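Local coordinates for NADPH-dependent nitro/flavin reductase (PDB 3N2S), which uses NADPH to reduce FMN, nitroaromatic compounds, quinones and azo dyes, also has NADH oxidase activity, and works as an FMN-containing homodimer, at the interface of chains A and B. Coordinates in Å, arbitrary orientation; residue numbers count along the deposited sequence, not the author numbering. Chains: chain A/B, NADPH-dependent nitro/flavin reductase.

Contact 1: the interface of chains A and B. Residues chain A 233-235, 237-238, 241, 247; chain B 103-105, 249.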
ATOM      1  N   PRO A 233      -3.853   2.872 -21.104  1.00 28.85           N
ATOM      2  CA  PRO A 233      -4.591   3.302 -19.898  1.00 27.20           C
ATOM      3  C   PRO A 233      -5.217   2.210 -19.037  1.00 26.89           C
ATOM      4  O   PRO A 233      -5.642   2.497 -17.914  1.00 24.26           O
ATOM      5  CB  PRO A 233      -5.652   4.252 -20.456  1.00 29.07           C
ATOM      6  CG  PRO A 233      -5.852   3.806 -21.841  1.00 33.91           C
ATOM      7  CD  PRO A 233      -4.520   3.363 -22.328  1.00 29.23           C
ATOM      8  N   ARG A 234      -5.273   0.964 -19.562  1.00 21.77           N
ATOM      9  CA  ARG A 234      -5.831  -0.227 -18.893  1.00 20.09           C
ATOM     10  C   ARG A 234      -7.316  -0.044 -18.486  1.00 21.77           C
ATOM     11  O   ARG A 234      -7.731  -0.410 -17.370  1.00 17.98           O
ATOM     12  CB  ARG A 234      -4.962  -0.662 -17.692  1.00 18.76           C
ATOM     13  CG  ARG A 234      -3.530  -1.046 -18.070  1.00 19.78           C
ATOM     14  CD  ARG A 234      -2.629  -1.137 -16.851  1.00 14.25           C
ATOM     15  NE  ARG A 234      -1.232  -1.383 -17.232  1.00 12.08           N
ATOM     16  CZ  ARG A 234      -0.180  -1.130 -16.456  1.00 23.22           C
ATOM     17  NH1 ARG A 234      -0.347  -0.635 -15.238  1.00 17.76           N
ATOM     18  NH2 ARG A 234       1.045  -1.365 -16.895  1.00 17.52           N
ATOM     19  N   THR A 235      -8.110   0.535 -19.406  1.00 18.37           N
ATOM     20  CA  THR A 235      -9.558   0.787 -19.206  1.00 17.81           C
ATOM     21  C   THR A 235     -10.357  -0.502 -18.918  1.00 20.05           C
ATOM     22  O   THR A 235     -11.320  -0.449 -18.150  1.00 19.07           O
ATOM     23  CB  THR A 235     -10.143   1.554 -20.413  1.00 25.59           C
ATOM     24  OG1 THR A 235     -10.119   0.709 -21.562  1.00 36.59           O
ATOM     25  CG2 THR A 235      -9.394   2.827 -20.703  1.00 16.96           C
ATOM     26  N   LEU A 237      -9.782  -2.814 -16.954  1.00 14.27           N
ATOM     27  CA  LEU A 237      -9.801  -3.090 -15.513  1.00 13.79           C
ATOM     28  C   LEU A 237     -11.092  -2.637 -14.833  1.00 15.84           C
ATOM     29  O   LEU A 237     -11.471  -3.224 -13.829  1.00 16.49           O
ATOM     30  CB  LEU A 237      -8.561  -2.532 -14.798  1.00 13.45           C
ATOM     31  CG  LEU A 237      -7.219  -3.231 -15.151  1.00 16.94           C
ATOM     32  CD1 LEU A 237      -6.042  -2.472 -14.577  1.00 16.82           C
ATOM     33  CD2 LEU A 237      -7.199  -4.670 -14.623  1.00 18.73           C
ATOM     34  N   ASN A 238     -11.778  -1.614 -15.372  1.00 14.64           N
ATOM     35  CA  ASN A 238     -13.067  -1.130 -14.837  1.00 15.64           C
ATOM     36  C   ASN A 238     -14.032  -2.306 -14.690  1.00 21.52           C
ATOM     37  O   ASN A 238     -14.611  -2.501 -13.615  1.00 21.64           O
ATOM     38  CB  ASN A 238     -13.680  -0.066 -15.778  1.00 16.71           C
ATOM     39  CG  ASN A 238     -12.919   1.225 -15.875  1.00 27.70           C
ATOM     40  OD1 ASN A 238     -11.890   1.441 -15.216  1.00 22.17           O
ATOM     41  ND2 ASN A 238     -13.401   2.113 -16.727  1.00 22.23           N
ATOM     42  N   VAL A 241     -11.925  -6.031 -12.908  1.00 14.84           N
ATOM     43  CA  VAL A 241     -11.880  -6.188 -11.440  1.00 15.62           C
ATOM     44  C   VAL A 241     -13.228  -6.709 -10.881  1.00 18.16           C
ATOM     45  O   VAL A 241     -13.231  -7.558 -10.001  1.00 15.98           O
ATOM     46  CB  VAL A 241     -11.286  -4.987 -10.647  1.00 20.36           C
ATOM     47  CG1 VAL A 241      -9.928  -4.564 -11.207  1.00 19.18           C
ATOM     48  CG2 VAL A 241     -12.241  -3.811 -10.586  1.00 21.09           C
ATOM     49  N   ASN A 247     -15.016  -4.445  -6.109  1.00 15.62           N
ATOM     50  CA  ASN A 247     -15.429  -3.073  -6.439  1.00 15.95           C
ATOM     51  C   ASN A 247     -16.771  -2.953  -7.197  1.00 22.40           C
ATOM     52  O   ASN A 247     -16.955  -2.054  -8.028  1.00 21.95           O
ATOM     53  CB  ASN A 247     -14.283  -2.453  -7.255  1.00 17.51           C
ATOM     54  CG  ASN A 247     -14.278  -0.973  -7.323  1.00 22.20           C
ATOM     55  OD1 ASN A 247     -14.538  -0.291  -6.345  1.00 25.63           O
ATOM     56  ND2 ASN A 247     -13.889  -0.459  -8.474  1.00 18.94           N
TER
ATOM     57  N   ASN B 103     -10.714   6.317 -13.988  1.00 19.14           N
ATOM     58  CA  ASN B 103     -10.764   4.880 -14.199  1.00 18.75           C
ATOM     59  C   ASN B 103     -10.235   4.065 -13.010  1.00 19.32           C
ATOM     60  O   ASN B 103      -9.594   4.623 -12.119  1.00 18.93           O
ATOM     61  CB  ASN B 103     -10.164   4.472 -15.556  1.00 22.47           C
ATOM     62  CG  ASN B 103      -8.654   4.316 -15.694  1.00 42.30           C
ATOM     63  OD1 ASN B 103      -7.837   4.680 -14.824  1.00 33.63           O
ATOM     64  ND2 ASN B 103      -8.249   3.795 -16.853  1.00 28.24           N
ATOM     65  N   THR B 104     -10.515   2.761 -13.000  1.00 14.04           N
ATOM     66  CA  THR B 104     -10.115   1.844 -11.930  1.00 13.40           C
ATOM     67  C   THR B 104      -8.586   1.774 -11.819  1.00 15.79           C
ATOM     68  O   THR B 104      -8.056   1.782 -10.708  1.00 14.25           O
ATOM     69  CB  THR B 104     -10.810   0.500 -12.109  1.00 16.50           C
ATOM     70  OG1 THR B 104     -12.209   0.740 -11.939  1.00 17.68           O
ATOM     71  CG2 THR B 104     -10.345  -0.566 -11.096  1.00 15.24           C
ATOM     72  N   GLU B 105      -7.897   1.714 -12.973  1.00 12.23           N
ATOM     73  CA  GLU B 105      -6.438   1.647 -13.021  1.00 10.88           C
ATOM     74  C   GLU B 105      -5.792   2.760 -12.199  1.00 14.65           C
ATOM     75  O   GLU B 105      -4.944   2.465 -11.344  1.00 15.13           O
ATOM     76  CB  GLU B 105      -5.927   1.625 -14.472  1.00 11.44           C
ATOM     77  CG  GLU B 105      -4.411   1.771 -14.629  1.00 14.44           C
ATOM     78  CD  GLU B 105      -3.496   0.725 -14.008  1.00 16.96           C
ATOM     79  OE1 GLU B 105      -3.993  -0.323 -13.539  1.00 15.46           O
ATOM     80  OE2 GLU B 105      -2.262   0.938 -14.032  1.00 16.45           O
ATOM     81  N   ASN B 249     -15.402   5.271 -13.592  1.00 40.14           N
ATOM     82  CA  ASN B 249     -15.301   4.247 -14.634  1.00 47.88           C
ATOM     83  C   ASN B 249     -16.165   4.524 -15.871  1.00 74.40           C
ATOM     84  O   ASN B 249     -17.234   3.941 -16.042  1.00 41.74           O
ATOM     85  CB  ASN B 249     -15.535   2.845 -14.032  1.00 47.10           C
ATOM     86  CG  ASN B 249     -14.687   2.567 -12.809  1.00 59.20           C
ATOM     87  OD1 ASN B 249     -13.487   2.848 -12.783  1.00 46.41           O
ATOM     88  ND2 ASN B 249     -15.291   2.020 -11.764  1.00 51.94           N
TER
HETATM   89  O   HOH W   1      -9.171   1.004 -15.569  1.00 17.01           O
HETATM   90  O   HOH W   2     -13.879  -1.242 -11.352  1.00 23.68           O

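Contact 2: the interface of chains A and B. Residues chain A 49, 56, 148-150; chain B 185-187.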
ATOM      1  N   ILE A  49       2.387 -14.832  -4.214  1.00 11.45           N
ATOM      2  CA  ILE A  49       2.738 -16.012  -5.009  1.00 12.02           C
ATOM      3  C   ILE A  49       4.208 -15.883  -5.407  1.00 15.42           C
ATOM      4  O   ILE A  49       4.566 -14.951  -6.123  1.00 15.19           O
ATOM      5  CB  ILE A  49       1.795 -16.234  -6.226  1.00 15.97           C
ATOM      6  CG1 ILE A  49       0.303 -16.277  -5.755  1.00 18.00           C
ATOM      7  CG2 ILE A  49       2.187 -17.545  -6.986  1.00 15.38           C
ATOM      8  CD1 ILE A  49      -0.681 -16.217  -6.818  1.00 21.44           C
ATOM      9  N   LYS A  56       6.714 -19.820 -16.198  1.00 16.16           N
ATOM     10  CA  LYS A  56       5.795 -18.808 -15.637  1.00 14.61           C
ATOM     11  C   LYS A  56       6.461 -17.436 -15.505  1.00 18.07           C
ATOM     12  O   LYS A  56       5.826 -16.430 -15.807  1.00 17.76           O
ATOM     13  CB  LYS A  56       5.228 -19.263 -14.284  1.00 14.97           C
ATOM     14  CG  LYS A  56       4.350 -20.514 -14.411  1.00 16.33           C
ATOM     15  CD  LYS A  56       3.708 -20.909 -13.070  1.00 20.97           C
ATOM     16  CE  LYS A  56       2.866 -22.164 -13.214  1.00 17.29           C
ATOM     17  NZ  LYS A  56       1.745 -21.967 -14.148  1.00 13.23           N
ATOM     18  N   VAL A 148      -1.920 -17.861 -15.612  1.00 18.00           N
ATOM     19  CA  VAL A 148      -0.550 -18.307 -15.297  1.00 17.86           C
ATOM     20  C   VAL A 148      -0.481 -18.749 -13.815  1.00 20.42           C
ATOM     21  O   VAL A 148       0.063 -19.814 -13.496  1.00 20.11           O
ATOM     22  CB  VAL A 148       0.510 -17.201 -15.620  1.00 21.67           C
ATOM     23  CG1 VAL A 148       1.885 -17.539 -15.043  1.00 20.99           C
ATOM     24  CG2 VAL A 148       0.615 -16.938 -17.114  1.00 21.22           C
ATOM     25  N   LEU A 149      -1.042 -17.927 -12.927  1.00 15.82           N
ATOM     26  CA  LEU A 149      -0.995 -18.155 -11.479  1.00 15.90           C
ATOM     27  C   LEU A 149      -2.133 -19.023 -10.945  1.00 21.39           C
ATOM     28  O   LEU A 149      -2.114 -19.378  -9.766  1.00 19.90           O
ATOM     29  CB  LEU A 149      -0.955 -16.805 -10.739  1.00 15.15           C
ATOM     30  CG  LEU A 149       0.170 -15.824 -11.139  1.00 17.83           C
ATOM     31  CD1 LEU A 149      -0.030 -14.481 -10.465  1.00 16.77           C
ATOM     32  CD2 LEU A 149       1.543 -16.380 -10.802  1.00 18.25           C
ATOM     33  N   GLN A 150      -3.134 -19.338 -11.803  1.00 19.16           N
ATOM     34  CA  GLN A 150      -4.324 -20.143 -11.450  1.00 20.09           C
ATOM     35  C   GLN A 150      -5.010 -19.567 -10.199  1.00 23.54           C
ATOM     36  O   GLN A 150      -5.292 -20.287  -9.234  1.00 21.98           O
ATOM     37  CB  GLN A 150      -3.969 -21.638 -11.314  1.00 21.66           C
ATOM     38  CG  GLN A 150      -3.562 -22.286 -12.651  1.00 35.02           C
ATOM     39  CD  GLN A 150      -4.745 -22.563 -13.565  1.00 56.97           C
ATOM     40  OE1 GLN A 150      -5.612 -23.396 -13.268  1.00 55.26           O
ATOM     41  NE2 GLN A 150      -4.823 -21.857 -14.689  1.00 46.10           N
TER
ATOM     42  N   ASN B 185       4.348 -20.778  -7.168  1.00 19.10           N
ATOM     43  CA  ASN B 185       3.976 -20.789  -8.589  1.00 18.47           C
ATOM     44  C   ASN B 185       2.526 -20.568  -8.938  1.00 22.12           C
ATOM     45  O   ASN B 185       2.234 -19.861  -9.906  1.00 21.73           O
ATOM     46  CB  ASN B 185       4.567 -22.007  -9.315  1.00 20.31           C
ATOM     47  CG  ASN B 185       6.073 -21.935  -9.343  1.00 27.86           C
ATOM     48  OD1 ASN B 185       6.661 -20.945  -9.766  1.00 18.75           O
ATOM     49  ND2 ASN B 185       6.732 -22.944  -8.839  1.00 22.97           N
ATOM     50  N   THR B 186       1.608 -21.222  -8.200  1.00 19.51           N
ATOM     51  CA  THR B 186       0.167 -21.097  -8.418  1.00 18.53           C
ATOM     52  C   THR B 186      -0.490 -20.982  -7.047  1.00 20.12           C
ATOM     53  O   THR B 186       0.075 -21.435  -6.059  1.00 18.73           O
ATOM     54  CB  THR B 186      -0.427 -22.320  -9.168  1.00 27.88           C
ATOM     55  OG1 THR B 186      -0.151 -23.509  -8.425  1.00 25.28           O
ATOM     56  CG2 THR B 186       0.075 -22.455 -10.612  1.00 27.40           C
ATOM     57  N   TYR B 187      -1.679 -20.395  -7.004  1.00 17.22           N
ATOM     58  CA  TYR B 187      -2.469 -20.241  -5.778  1.00 16.52           C
ATOM     59  C   TYR B 187      -2.919 -21.631  -5.325  1.00 21.01           C
ATOM     60  O   TYR B 187      -3.404 -22.414  -6.137  1.00 20.85           O
ATOM     61  CB  TYR B 187      -3.708 -19.372  -6.053  1.00 15.77           C
ATOM     62  CG  TYR B 187      -4.392 -18.894  -4.789  1.00 16.44           C
ATOM     63  CD1 TYR B 187      -5.292 -19.712  -4.105  1.00 17.95           C
ATOM     64  CD2 TYR B 187      -4.161 -17.616  -4.290  1.00 15.67           C
ATOM     65  CE1 TYR B 187      -5.904 -19.287  -2.923  1.00 16.75           C
ATOM     66  CE2 TYR B 187      -4.797 -17.165  -3.133  1.00 15.61           C
ATOM     67  CZ  TYR B 187      -5.673 -18.003  -2.454  1.00 19.27           C
ATOM     68  OH  TYR B 187      -6.320 -17.568  -1.320  1.00 15.59           O
TER

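Contact 1: the interface of chains A and B
A:Asn238 meets the start of helix 104-127 of chain B at the tightly packed part of this patch of the homodimer interface. Its amide oxygen OD1 takes the backbone N-H of B:Thr104, the first residue of that helix, at 2.9 Å from N, nearly straight at the hydrogen (172°) though the donor is tilted from the carbonyl plane. Asparagine suits the place: a short side chain ending in a carbonyl can cap a helix start from another subunit. CG lies beside its own backbone N, anti to the carbonyl carbon (chi1 -67°), which turns the amide toward chain B, where CB of B:Asn103 also packs against OD1. The same oxygen contacts water 1, 2.8 Å away, which also joins the backbone oxygen of A:Arg234 and N of B:Glu105; OD1 is thus linked to two backbone N-H groups, one directly and one through water.

The other edge is looser and wetter. B:Thr104 points its methyl CG2 tip to tip at CG2 of A:Val241, a light contact at 3.8 Å. Its other branch, the hydroxyl OG1, reaches water 2, which is shared with A:Asn238 O and A:Asn247 ND2. OG1 also donates to OD1 of B:Asn249, but this C-terminal residue is poorly ordered, and its packing against A:Asn238 is less certain.

Toward A:Arg234 the contact becomes long-armed and polar. B:Glu105 sets CG anti to its backbone N (chi1 171°) and bends at chi2, carrying the carboxylate across the extended arginine chain at a slant. NH1 of A:Arg234 forms a salt bridge with OE2 of B:Glu105 at 2.8 Å, approaching from above the carboxylate plane, with the two flat groups almost perpendicular. Back beside A:Arg234, ND2 of B:Asn103 donates to the backbone oxygen O of A:Pro233 at 3.1 Å, from above that carbonyl plane.

Contact 2: the interface of chains A and B
B:Thr186 and A:Lys56 meet obliquely, the threonine methyl CG2 lying 3.8 Å from the lysine CE methylene. The lysine comes from helix 54-63 of chain A as a long, largely straight rod that turns only at its end (chi4 -62°). That bend takes the terminal amine nitrogen NZ to its own chain, where it donates to the backbone oxygen O of A:Val148 at 2.8 Å, lying in the carbonyl plane. Lysine therefore serves twice, its tip tying helix 54-63 to helix 142-149 and its methylenes offering chain B an apolar flank. Holding the amine should help to fix the direction of those methylenes.

Along that flank the lysine also crosses B:Asn185 at a slant. CD of A:Lys56 lies 4.0 Å from CB of the asparagine and somewhat nearer to its backbone oxygen. A:Ile49, on strand 46-51, approaches the same backbone from another direction: its methyl CG2 stands 3.6 Å from the carbonyl carbon C of B:Asn185. A beta-branched apolar residue suits a strand whose surface receives a partner's main chain, and the methyl CD2 of A:Leu149 adds a van der Waals contact with B:Asn185 O.

B:Thr186 sets CG2 beside its own backbone N and anti to its carbonyl carbon, with the methyl turned toward chain A. A:Gln150 runs side by side with it, pointing the same way, but this glutamine is poorly ordered and its packing is loose.

A direct polar link is made by backbone atoms. At the end of helix 142-149 the carbonyl oxygen of A:Leu149 projects toward chain B, and N of B:Tyr187 donates to it. CB of the tyrosine rests near A:Gln150 O, while the hydrogen bond from B:Tyr187 N to A:Leu149 O measures 3.0 Å, with a C=O...N angle of 172°.

Contact 1 and contact 2 are separate patches of one two-fold symmetric homodimer interface, with the centres of their C-alpha atoms about 23 Å apart. They share no residues. In contact 1 chain A gives helix 237-243 and its flanking residues, and chain B the start of helix 104-127 with the residue before it, and the C-terminal residue. In contact 2 chain A gives parts of strand 46-51 and helices 54-63 and 142-149, while chain B gives the segment after strand 182-184. Since each has a twin with the chains exchanged, the subunits are joined at widely spaced points, which would help fix their relative orientation.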